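Local coordinates for protein UDP-N-Acetylenolpyruvylglucosamine Reductase (Thermus caldophilus, PDB 2GQT) that reduces UDP-N-acetylenolpyruvylglucosamine with the help of bound FAD, probably drawing on NADPH, in a step of peptidoglycan biosynthesis for the bacterial cell wall, at residues G217-R222 against A226-E231; G190-K195 against G233-N238; V133-D136 against V141-P144; A112-A117 against S154-G159. One frame throughout, in Å; residues are numbered along the deposited sequence.

Contact 1. Residues G217-R222 against A226-E231; sequences GLKGLR and AMISLE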
# COMPACT_ATOMS: atom_id res chain seq x y z
N GLY A 217 21.63 16.88 4.65
CA GLY A 217 22.65 16.38 3.73
C GLY A 217 22.68 14.87 3.60
O GLY A 217 23.67 14.30 3.14
N LEU A 218 21.59 14.21 3.96
CA LEU A 218 21.61 12.75 4.04
C LEU A 218 21.35 12.03 2.72
O LEU A 218 21.61 10.84 2.62
CB LEU A 218 20.68 12.25 5.15
CG LEU A 218 20.92 12.85 6.54
CD1 LEU A 218 19.97 12.24 7.56
CD2 LEU A 218 22.38 12.71 7.00
N LYS A 219 20.87 12.74 1.70
CA LYS A 219 20.73 12.14 0.38
C LYS A 219 22.05 11.53 -0.05
O LYS A 219 23.12 12.13 0.16
CB LYS A 219 20.25 13.16 -0.65
CG LYS A 219 18.84 13.64 -0.39
CD LYS A 219 18.49 14.87 -1.20
CE LYS A 219 17.81 14.50 -2.49
NZ LYS A 219 17.61 15.67 -3.41
N GLY A 220 21.99 10.33 -0.63
CA GLY A 220 23.18 9.66 -1.11
C GLY A 220 23.92 8.77 -0.13
O GLY A 220 24.82 8.04 -0.53
N LEU A 221 23.56 8.83 1.15
CA LEU A 221 24.16 7.91 2.12
C LEU A 221 23.72 6.49 1.82
O LEU A 221 22.54 6.24 1.54
CB LEU A 221 23.82 8.30 3.56
CG LEU A 221 24.61 9.49 4.12
CD1 LEU A 221 24.20 9.74 5.55
CD2 LEU A 221 26.12 9.30 4.03
N ARG A 222 24.67 5.56 1.91
CA ARG A 222 24.49 4.21 1.39
C ARG A 222 24.99 3.17 2.39
O ARG A 222 26.11 3.27 2.89
CB ARG A 222 25.24 4.07 0.05
CG ARG A 222 25.03 2.75 -0.69
CD ARG A 222 25.66 2.80 -2.08
NE ARG A 222 25.56 1.51 -2.77
CZ ARG A 222 25.91 1.29 -4.03
NH1 ARG A 222 26.39 2.27 -4.79
NH2 ARG A 222 25.76 0.07 -4.55
N ALA A 226 21.41 -0.34 -0.16
CA ALA A 226 20.35 0.58 0.28
C ALA A 226 20.89 2.01 0.28
O ALA A 226 21.99 2.25 0.78
CB ALA A 226 19.87 0.19 1.67
N MET A 227 20.16 2.94 -0.31
CA MET A 227 20.64 4.32 -0.37
C MET A 227 19.49 5.30 -0.20
O MET A 227 18.40 5.05 -0.70
CB MET A 227 21.36 4.58 -1.70
CG MET A 227 22.06 5.94 -1.75
SD MET A 227 22.90 6.27 -3.29
CE MET A 227 21.51 6.51 -4.37
N ILE A 228 19.73 6.40 0.51
CA ILE A 228 18.80 7.51 0.51
C ILE A 228 18.85 8.15 -0.88
O ILE A 228 19.92 8.59 -1.33
CB ILE A 228 19.11 8.54 1.61
CG1 ILE A 228 19.05 7.87 2.99
CG2 ILE A 228 18.12 9.70 1.54
CD1 ILE A 228 19.35 8.78 4.17
N SER A 229 17.70 8.16 -1.56
CA SER A 229 17.61 8.62 -2.93
C SER A 229 18.24 9.99 -3.14
O SER A 229 18.07 10.90 -2.32
CB SER A 229 16.15 8.65 -3.36
OG SER A 229 16.02 9.30 -4.61
N LEU A 230 18.96 10.13 -4.25
CA LEU A 230 19.50 11.43 -4.65
C LEU A 230 18.41 12.37 -5.18
O LEU A 230 18.64 13.56 -5.31
CB LEU A 230 20.61 11.25 -5.69
CG LEU A 230 21.89 10.51 -5.29
CD1 LEU A 230 22.75 10.24 -6.52
CD2 LEU A 230 22.68 11.30 -4.25
N GLU A 231 17.22 11.82 -5.46
CA GLU A 231 16.11 12.58 -6.03
C GLU A 231 15.14 13.13 -4.99
O GLU A 231 14.48 14.15 -5.21
CB GLU A 231 15.32 11.72 -7.02
CG GLU A 231 16.07 11.34 -8.29
CD GLU A 231 15.33 10.27 -9.07
OE1 GLU A 231 14.44 10.62 -9.88
OE2 GLU A 231 15.63 9.08 -8.86
O HOH W 1 14.60 16.52 -3.40
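Two backbone hydrogen bonds tie the turn at 217-222 to strand 226-228: G220 N donates to I228 O (2.8 Å), and I228 N donates to L221 O at 3.0 Å with a fairly straight N-H...O angle of 158°. Beyond them R222 and M227 face each other as an antiparallel non-hydrogen-bonded pair, and the CA of R222 makes a C-H...O contact with A226 O. The approach to the strand is a type II turn from L218 to L221, in which G220 fits because a CB at its positive phi would jam against the carbonyl before it and press on L230 CD2.

The apolar contacts centre on I228. Its CD1 lies against L218 CB at 3.8 Å while its CG2 reaches K219 CA, and helices 209-215 and 244-257 cover it further through I213, L250 and V254. M227 sends CG anti to its backbone N (chi1 -172°), which brings CG against L221 O and G220 O, and SD near G220.

On the polar side, K219 runs its methylenes past S229 O, and its NZ divides its contacts between a weak hydrogen bond with L230 O (3.0 Å) and a water that bridges to E231 O.

Leucine and isoleucine side chains thus fill the inner side, while on the more exposed side the ammonium of K219 meets one carbonyl directly and weakly, and a second through water.

Contact 2. Residues G190-K195 against G233-N238; sequences GQPKRK and GNFIVN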
# COMPACT_ATOMS: atom_id res chain seq x y z
N GLY A 190 8.77 15.26 -8.23
CA GLY A 190 10.02 15.19 -7.47
C GLY A 190 10.34 13.85 -6.83
O GLY A 190 11.41 13.68 -6.23
N GLN A 191 9.43 12.89 -6.92
CA GLN A 191 9.65 11.56 -6.39
C GLN A 191 10.53 10.76 -7.36
O GLN A 191 10.59 11.09 -8.55
CB GLN A 191 8.30 10.88 -6.11
CG GLN A 191 7.53 11.64 -5.01
CD GLN A 191 6.06 11.26 -4.87
OE1 GLN A 191 5.65 10.15 -5.20
NE2 GLN A 191 5.26 12.20 -4.37
N PRO A 192 11.27 9.75 -6.86
CA PRO A 192 12.19 9.02 -7.72
C PRO A 192 11.54 8.51 -9.00
O PRO A 192 10.45 7.95 -8.94
CB PRO A 192 12.62 7.84 -6.84
CG PRO A 192 12.56 8.39 -5.46
CD PRO A 192 11.34 9.28 -5.46
N LYS A 193 12.21 8.72 -10.13
CA LYS A 193 11.76 8.21 -11.44
C LYS A 193 11.16 6.80 -11.36
O LYS A 193 10.53 6.33 -12.31
CB LYS A 193 12.90 8.27 -12.45
CG LYS A 193 13.23 9.67 -12.94
CD LYS A 193 14.11 9.67 -14.19
CE LYS A 193 15.56 9.35 -13.87
NZ LYS A 193 16.45 9.46 -15.06
N ARG A 194 11.42 6.13 -10.22
CA ARG A 194 10.59 5.06 -9.62
C ARG A 194 11.40 3.89 -9.04
O ARG A 194 12.28 3.36 -9.72
CB ARG A 194 9.47 4.56 -10.54
CG ARG A 194 8.13 5.25 -10.35
CD ARG A 194 7.02 4.24 -10.58
NE ARG A 194 5.78 4.86 -11.05
CZ ARG A 194 4.67 4.19 -11.31
NH1 ARG A 194 4.63 2.87 -11.16
NH2 ARG A 194 3.59 4.84 -11.74
N LYS A 195 11.09 3.54 -7.79
CA LYS A 195 11.63 2.38 -7.04
C LYS A 195 11.68 2.68 -5.54
O LYS A 195 12.35 3.64 -5.13
CB LYS A 195 13.01 1.92 -7.55
CG LYS A 195 14.14 2.95 -7.43
CD LYS A 195 15.33 2.57 -8.30
CE LYS A 195 16.13 3.78 -8.73
NZ LYS A 195 17.24 3.38 -9.64
N GLY A 233 14.63 13.00 -0.48
CA GLY A 233 15.16 12.58 0.81
C GLY A 233 14.36 11.55 1.57
O GLY A 233 14.92 10.79 2.36
N ASN A 234 13.05 11.50 1.31
CA ASN A 234 12.17 10.57 2.01
C ASN A 234 12.00 9.23 1.29
O ASN A 234 11.06 8.48 1.57
CB ASN A 234 10.81 11.20 2.32
CG ASN A 234 10.14 10.59 3.55
OD1 ASN A 234 10.77 9.88 4.33
ND2 ASN A 234 8.84 10.84 3.70
N PHE A 235 12.89 8.93 0.36
CA PHE A 235 12.88 7.64 -0.32
C PHE A 235 14.19 6.90 -0.10
O PHE A 235 15.28 7.45 -0.33
CB PHE A 235 12.58 7.80 -1.81
CG PHE A 235 11.15 8.16 -2.09
CD1 PHE A 235 10.70 9.46 -1.94
CD2 PHE A 235 10.25 7.19 -2.51
CE1 PHE A 235 9.38 9.80 -2.20
CE2 PHE A 235 8.92 7.52 -2.78
CZ PHE A 235 8.49 8.83 -2.62
N ILE A 236 14.09 5.67 0.38
CA ILE A 236 15.22 4.76 0.41
C ILE A 236 15.06 3.81 -0.75
O ILE A 236 14.00 3.17 -0.93
CB ILE A 236 15.35 4.02 1.75
CG1 ILE A 236 15.75 5.02 2.84
CG2 ILE A 236 16.37 2.86 1.64
CD1 ILE A 236 15.57 4.51 4.27
N VAL A 237 16.09 3.72 -1.56
CA VAL A 237 16.03 2.91 -2.75
C VAL A 237 16.98 1.70 -2.68
O VAL A 237 18.01 1.71 -1.98
CB VAL A 237 16.25 3.77 -4.02
CG1 VAL A 237 15.17 4.86 -4.13
CG2 VAL A 237 17.64 4.40 -4.01
N ASN A 238 16.58 0.65 -3.39
CA ASN A 238 17.31 -0.60 -3.48
C ASN A 238 18.08 -0.61 -4.80
O ASN A 238 17.47 -0.68 -5.87
CB ASN A 238 16.30 -1.76 -3.40
CG ASN A 238 16.95 -3.14 -3.45
OD1 ASN A 238 16.26 -4.15 -3.25
ND2 ASN A 238 18.24 -3.21 -3.73
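P192 lies over one face of the F235 ring. Its CD stands 3.5 Å from the ring centroid and only 12° off the ring normal, a well-centred CH-pi contact, and CG of the same proline reaches F235 CB at 3.7 Å. Proline suits the place because the methylene next to its nitrogen carries somewhat polarised C-H bonds and the closed ring offers a rigid, compact surface to the aromatic face. F235 presents that face with CG anti to its carbonyl carbon (chi1 -72°), which swings the ring toward the loop.

Q191 meets the far end of the same ring: CG makes its closest approach, 3.8 Å from F235 CZ, arriving obliquely, and the amide plane is turned only 25° from the ring plane. The OE1 of that amide is held by a hydrogen bond from R188. H232 adds an edge-to-face ring contact to F235.

Farther along, V237 points a methyl at the loop. Its CG1 sits 3.2 Å from the backbone oxygen of K195 and 3.9 Å from K195 CG, so the lysine offers its methylene here as the valine's neighbour.

At nearest atoms, the side chain of F235 is about 4 Å from that of C199, the probable proton donor, and about 5 Å from FAD. Within this interface the fit is mainly by shape, through dispersion and CH-pi contact, and polar bonds to R188 and E231 hold loop 190-195 from outside it as it lies on the run into strand 236-238.

Contact 3. Residues V133-D136 against V141-P144; sequences VFHD and VYCP. With CA (calcium ion), chain B.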
# COMPACT_ATOMS: atom_id res chain seq x y z
N VAL A 133 -15.60 -6.67 4.93
CA VAL A 133 -14.46 -7.14 5.71
C VAL A 133 -14.76 -8.55 6.23
O VAL A 133 -15.83 -8.80 6.78
CB VAL A 133 -14.16 -6.20 6.92
CG1 VAL A 133 -12.95 -6.69 7.70
CG2 VAL A 133 -13.95 -4.77 6.47
N PHE A 134 -13.81 -9.45 6.02
CA PHE A 134 -13.90 -10.80 6.52
C PHE A 134 -13.15 -10.86 7.84
O PHE A 134 -11.95 -10.57 7.91
CB PHE A 134 -13.28 -11.77 5.51
CG PHE A 134 -13.33 -13.21 5.95
CD1 PHE A 134 -12.27 -13.79 6.61
CD2 PHE A 134 -14.46 -13.97 5.70
CE1 PHE A 134 -12.33 -15.12 7.03
CE2 PHE A 134 -14.53 -15.29 6.11
CZ PHE A 134 -13.47 -15.87 6.77
N HIS A 135 -13.86 -11.22 8.90
CA HIS A 135 -13.25 -11.39 10.21
C HIS A 135 -14.10 -12.33 11.05
O HIS A 135 -15.31 -12.45 10.83
CB HIS A 135 -13.04 -10.04 10.92
CG HIS A 135 -14.30 -9.28 11.24
ND1 HIS A 135 -14.90 -9.31 12.48
CD2 HIS A 135 -15.02 -8.40 10.50
CE1 HIS A 135 -15.97 -8.52 12.47
NE2 HIS A 135 -16.05 -7.95 11.28
N ASP A 136 -13.46 -13.01 12.00
CA ASP A 136 -14.14 -13.99 12.86
C ASP A 136 -14.91 -15.01 12.03
O ASP A 136 -16.02 -15.39 12.38
CB ASP A 136 -15.07 -13.29 13.87
CG ASP A 136 -14.36 -12.25 14.70
OD1 ASP A 136 -13.30 -12.56 15.28
OD2 ASP A 136 -14.86 -11.10 14.77
N VAL A 141 -20.45 -6.16 6.21
CA VAL A 141 -20.41 -4.94 5.42
C VAL A 141 -20.40 -3.72 6.34
O VAL A 141 -21.23 -3.61 7.25
CB VAL A 141 -21.60 -4.89 4.42
CG1 VAL A 141 -21.66 -3.56 3.71
CG2 VAL A 141 -21.50 -6.03 3.41
N TYR A 142 -19.45 -2.83 6.09
CA TYR A 142 -19.29 -1.62 6.88
C TYR A 142 -19.36 -0.38 6.00
O TYR A 142 -18.97 -0.41 4.84
CB TYR A 142 -17.92 -1.63 7.57
CG TYR A 142 -17.79 -2.72 8.60
CD1 TYR A 142 -18.26 -2.52 9.89
CD2 TYR A 142 -17.23 -3.95 8.28
CE1 TYR A 142 -18.16 -3.52 10.84
CE2 TYR A 142 -17.12 -4.96 9.23
CZ TYR A 142 -17.59 -4.74 10.51
OH TYR A 142 -17.50 -5.73 11.47
N CYS A 143 -19.82 0.71 6.57
CA CYS A 143 -19.60 2.02 5.98
C CYS A 143 -18.23 2.52 6.40
O CYS A 143 -17.72 2.12 7.45
CB CYS A 143 -20.67 3.00 6.41
SG CYS A 143 -22.23 2.53 5.84
N PRO A 144 -17.62 3.43 5.61
CA PRO A 144 -16.27 3.86 5.98
C PRO A 144 -16.18 4.52 7.36
O PRO A 144 -15.17 4.38 8.03
CB PRO A 144 -15.87 4.83 4.86
CG PRO A 144 -17.14 5.21 4.21
CD PRO A 144 -18.08 4.06 4.36
CA CA B . -22.95 -3.42 8.76
O HOH W 2 -22.92 -1.06 8.40
O HOH W 3 -21.73 -2.64 10.65
O HOH W 4 -24.83 -3.25 10.23
O HOH W 5 -22.06 -5.41 9.74
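H135 and Y142 belong to a chain of two hydrogen bonds, carboxylate to imidazole to phenol: D136 OD2 accepts from H135 ND1 (2.9 Å), and H135 NE2 shares a hydrogen bond of 2.7 Å with Y142 OH, in which either could donate. The imidazole, with both nitrogens engaged, is thereby fixed in its rotation. OD2 lies close to the ring plane of the histidine, although the histidine meets it from above the carboxylate plane. The two rings approach rim to rim, planes 30° apart, and H135 holds CG between its backbone N and carbonyl carbon (chi1 64°), which turns NE2 to the phenol. With H135 replaced by an alanine, Y142 OH and D136 OD2 would probably lose their common partner, and the phenol would be freer to shift.

Apolar packing backs this up. V133 CG2 touches Y142 CD2 at 3.8 Å, the branched valine lying beside the ring and approaching it obliquely. Next door, V141 O binds the calcium ion (2.3 Å) together with four waters.

All of this lies on the hairpin of strands 128-135 and 138-142, whose first strand also pairs with strand 161-171. P157 packs on both H135 and Y142, whereas F134 points away to helix 31-37.

Contact 4. Residues A112-A117 against S154-G159; sequences AVKMNA and SHLPPG. With FAD (flavin-adenine dinucleotide), chain C.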
# COMPACT_ATOMS: atom_id res chain seq x y z
N ALA A 112 -4.88 -0.08 0.26
CA ALA A 112 -5.23 1.34 0.27
C ALA A 112 -6.26 1.64 1.36
O ALA A 112 -6.22 2.70 1.98
CB ALA A 112 -5.76 1.78 -1.08
N VAL A 113 -7.20 0.72 1.59
CA VAL A 113 -8.15 0.86 2.69
C VAL A 113 -7.43 0.72 4.04
O VAL A 113 -7.58 1.57 4.92
CB VAL A 113 -9.30 -0.17 2.58
CG1 VAL A 113 -10.16 -0.16 3.84
CG2 VAL A 113 -10.15 0.09 1.34
N LYS A 114 -6.64 -0.34 4.20
CA LYS A 114 -5.95 -0.57 5.47
C LYS A 114 -5.10 0.65 5.86
O LYS A 114 -5.09 1.05 7.03
CB LYS A 114 -5.07 -1.82 5.41
CG LYS A 114 -4.27 -2.09 6.68
CD LYS A 114 -5.11 -2.73 7.75
CE LYS A 114 -4.29 -3.09 8.98
NZ LYS A 114 -5.22 -3.62 10.03
N MET A 115 -4.42 1.24 4.89
CA MET A 115 -3.49 2.33 5.15
C MET A 115 -4.07 3.69 4.80
O MET A 115 -3.31 4.67 4.69
CB MET A 115 -2.18 2.11 4.38
CG MET A 115 -1.45 0.82 4.76
SD MET A 115 -1.22 0.60 6.54
CE MET A 115 -0.24 2.04 6.95
N ASN A 116 -5.39 3.75 4.61
CA ASN A 116 -6.09 4.97 4.16
C ASN A 116 -5.22 5.81 3.25
O ASN A 116 -4.95 6.98 3.52
CB ASN A 116 -6.63 5.80 5.34
CG ASN A 116 -7.67 6.80 4.91
OD1 ASN A 116 -8.21 6.70 3.80
ND2 ASN A 116 -7.97 7.77 5.77
N ALA A 117 -4.79 5.21 2.15
CA ALA A 117 -3.78 5.85 1.30
C ALA A 117 -4.30 7.16 0.73
O ALA A 117 -5.47 7.27 0.37
CB ALA A 117 -3.35 4.91 0.20
N SER A 154 -6.25 3.10 9.58
CA SER A 154 -7.58 2.55 9.81
C SER A 154 -7.58 1.78 11.14
O SER A 154 -6.53 1.52 11.71
CB SER A 154 -7.99 1.60 8.67
OG SER A 154 -7.16 0.45 8.63
N HIS A 155 -8.78 1.42 11.59
CA HIS A 155 -8.96 0.53 12.73
C HIS A 155 -9.95 -0.54 12.29
O HIS A 155 -11.14 -0.49 12.61
CB HIS A 155 -9.47 1.31 13.95
CG HIS A 155 -9.40 0.55 15.25
ND1 HIS A 155 -8.26 -0.07 15.70
CD2 HIS A 155 -10.33 0.39 16.22
CE1 HIS A 155 -8.50 -0.63 16.87
NE2 HIS A 155 -9.76 -0.36 17.21
N LEU A 156 -9.47 -1.49 11.49
CA LEU A 156 -10.32 -2.57 11.04
C LEU A 156 -10.64 -3.51 12.18
O LEU A 156 -9.89 -3.57 13.16
CB LEU A 156 -9.64 -3.37 9.92
CG LEU A 156 -9.27 -2.64 8.64
CD1 LEU A 156 -8.63 -3.61 7.67
CD2 LEU A 156 -10.48 -1.98 8.00
N PRO A 157 -11.76 -4.25 12.08
CA PRO A 157 -11.98 -5.32 13.05
C PRO A 157 -10.76 -6.22 13.17
O PRO A 157 -10.07 -6.45 12.17
CB PRO A 157 -13.16 -6.08 12.47
CG PRO A 157 -13.92 -5.05 11.71
CD PRO A 157 -12.88 -4.14 11.13
N PRO A 158 -10.45 -6.71 14.39
CA PRO A 158 -9.27 -7.55 14.59
C PRO A 158 -9.18 -8.71 13.59
O PRO A 158 -10.15 -9.46 13.42
CB PRO A 158 -9.44 -8.06 16.03
CG PRO A 158 -10.25 -7.03 16.68
CD PRO A 158 -11.17 -6.46 15.66
N GLY A 159 -8.03 -8.83 12.95
CA GLY A 159 -7.80 -9.86 11.94
C GLY A 159 -8.51 -9.61 10.62
O GLY A 159 -8.48 -10.45 9.72
PA FAD C . 0.89 -3.79 1.37
O1A FAD C . 2.14 -3.01 1.39
O2A FAD C . 0.84 -5.11 0.71
O5B FAD C . 0.31 -3.97 2.84
C5B FAD C . 0.23 -2.84 3.71
C4B FAD C . -0.66 -3.16 4.89
O4B FAD C . -2.00 -3.39 4.41
C3B FAD C . -0.25 -4.43 5.66
O3B FAD C . -0.61 -4.24 7.03
C2B FAD C . -1.14 -5.49 5.02
O2B FAD C . -1.36 -6.60 5.89
C1B FAD C . -2.42 -4.71 4.83
N9A FAD C . -3.34 -5.24 3.80
C8A FAD C . -3.07 -5.40 2.49
N7A FAD C . -4.16 -5.88 1.88
C5A FAD C . -5.13 -5.99 2.80
C6A FAD C . -6.45 -6.45 2.78
N6A FAD C . -7.07 -6.86 1.67
N1A FAD C . -7.15 -6.44 3.94
C2A FAD C . -6.58 -6.03 5.08
N3A FAD C . -5.32 -5.61 5.16
C4A FAD C . -4.60 -5.60 4.02
N1 FAD C . 0.89 5.87 0.37
C2 FAD C . 0.04 6.95 0.51
O2 FAD C . -0.77 6.97 1.43
N3 FAD C . 0.12 8.02 -0.37
C4 FAD C . 1.03 8.03 -1.42
O4 FAD C . 1.07 9.00 -2.19
C4X FAD C . 1.88 6.94 -1.57
N5 FAD C . 2.81 6.91 -2.60
C5X FAD C . 3.61 5.77 -2.77
C6 FAD C . 4.49 5.73 -3.85
C7 FAD C . 5.30 4.61 -4.06
C7M FAD C . 6.25 4.58 -5.26
C8 FAD C . 5.21 3.53 -3.18
C8M FAD C . 6.09 2.29 -3.39
C9 FAD C . 4.34 3.58 -2.09
C9A FAD C . 3.53 4.70 -1.88
N10 FAD C . 2.64 4.76 -0.79
C10 FAD C . 1.80 5.87 -0.67
C1' FAD C . 2.58 3.70 0.25
C2' FAD C . 1.66 2.54 -0.15
O2' FAD C . 1.43 2.53 -1.58
C3' FAD C . 0.30 2.60 0.55
O3' FAD C . 0.49 2.50 1.97
C4' FAD C . -0.65 1.51 0.05
O4' FAD C . -1.96 1.75 0.57
C5' FAD C . -0.21 0.10 0.43
O5' FAD C . -1.07 -0.81 -0.27
P FAD C . -0.52 -2.25 -0.69
O1P FAD C . -1.64 -2.95 -1.34
O2P FAD C . 0.78 -2.15 -1.38
O3P FAD C . -0.32 -2.88 0.78
O HOH W 6 -6.69 -1.39 10.64
O HOH W 7 -3.75 1.40 9.53
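K114 and L156 meet beside the flat adenine of FAD. CD of K114 touches CD1 of L156 at 3.6 Å; K114 CD lies near N3A and L156 CD1 near C2A, both obliquely and on the same side of the adenine, while K114 CB stands above the ring plane, 3.8 Å from N3A. At the other end of the cofactor, A117 CA comes within 3.2 Å of the flavin carbonyl O2.

The polar link is S154 OG, which donates to K114 O at 2.7 Å, tilted 20° from the carbonyl plane. Its chi1 of 66° puts OG between the backbone N and carbonyl carbon, pointing at the helix end. A small hydroxyl suits this tight spot, where one water also links K114 NZ (2.7 Å), S154 OG and L156 N. Were K114 shortened to an alanine, that water would probably lose its charged partner, and part of L156 and the adenosine would be bared.

Helix 109-114 closes here with a Schellman motif in which N116 takes a positive phi. V113, in the last turn of the helix, packs on L128, V162 and V165, and L156 also rests on V162, so the loop 154-159 is held between the helix end and strand 161-171.

Overall arrangement
The four contacts form two pairs on opposite sides of the chain's centre. Contacts 3 and 4 lie 10 Å apart between centres and touch through the 154-159 loop; along the chain contact 3 is nested within the loop closed by contact 4, which borders FAD. Contacts 1 and 2 follow later, their centres 9 Å apart, with contact 1 nested inside contact 2. They share the three-stranded sheet, where strands 226-228 and 236-238 are neighbours, and both lie in the C-terminal MurB domain region. Contacts 2 and 4 are 25 Å apart between centres, with FAD near both, so the cofactor has parts of both halves of the chain about it.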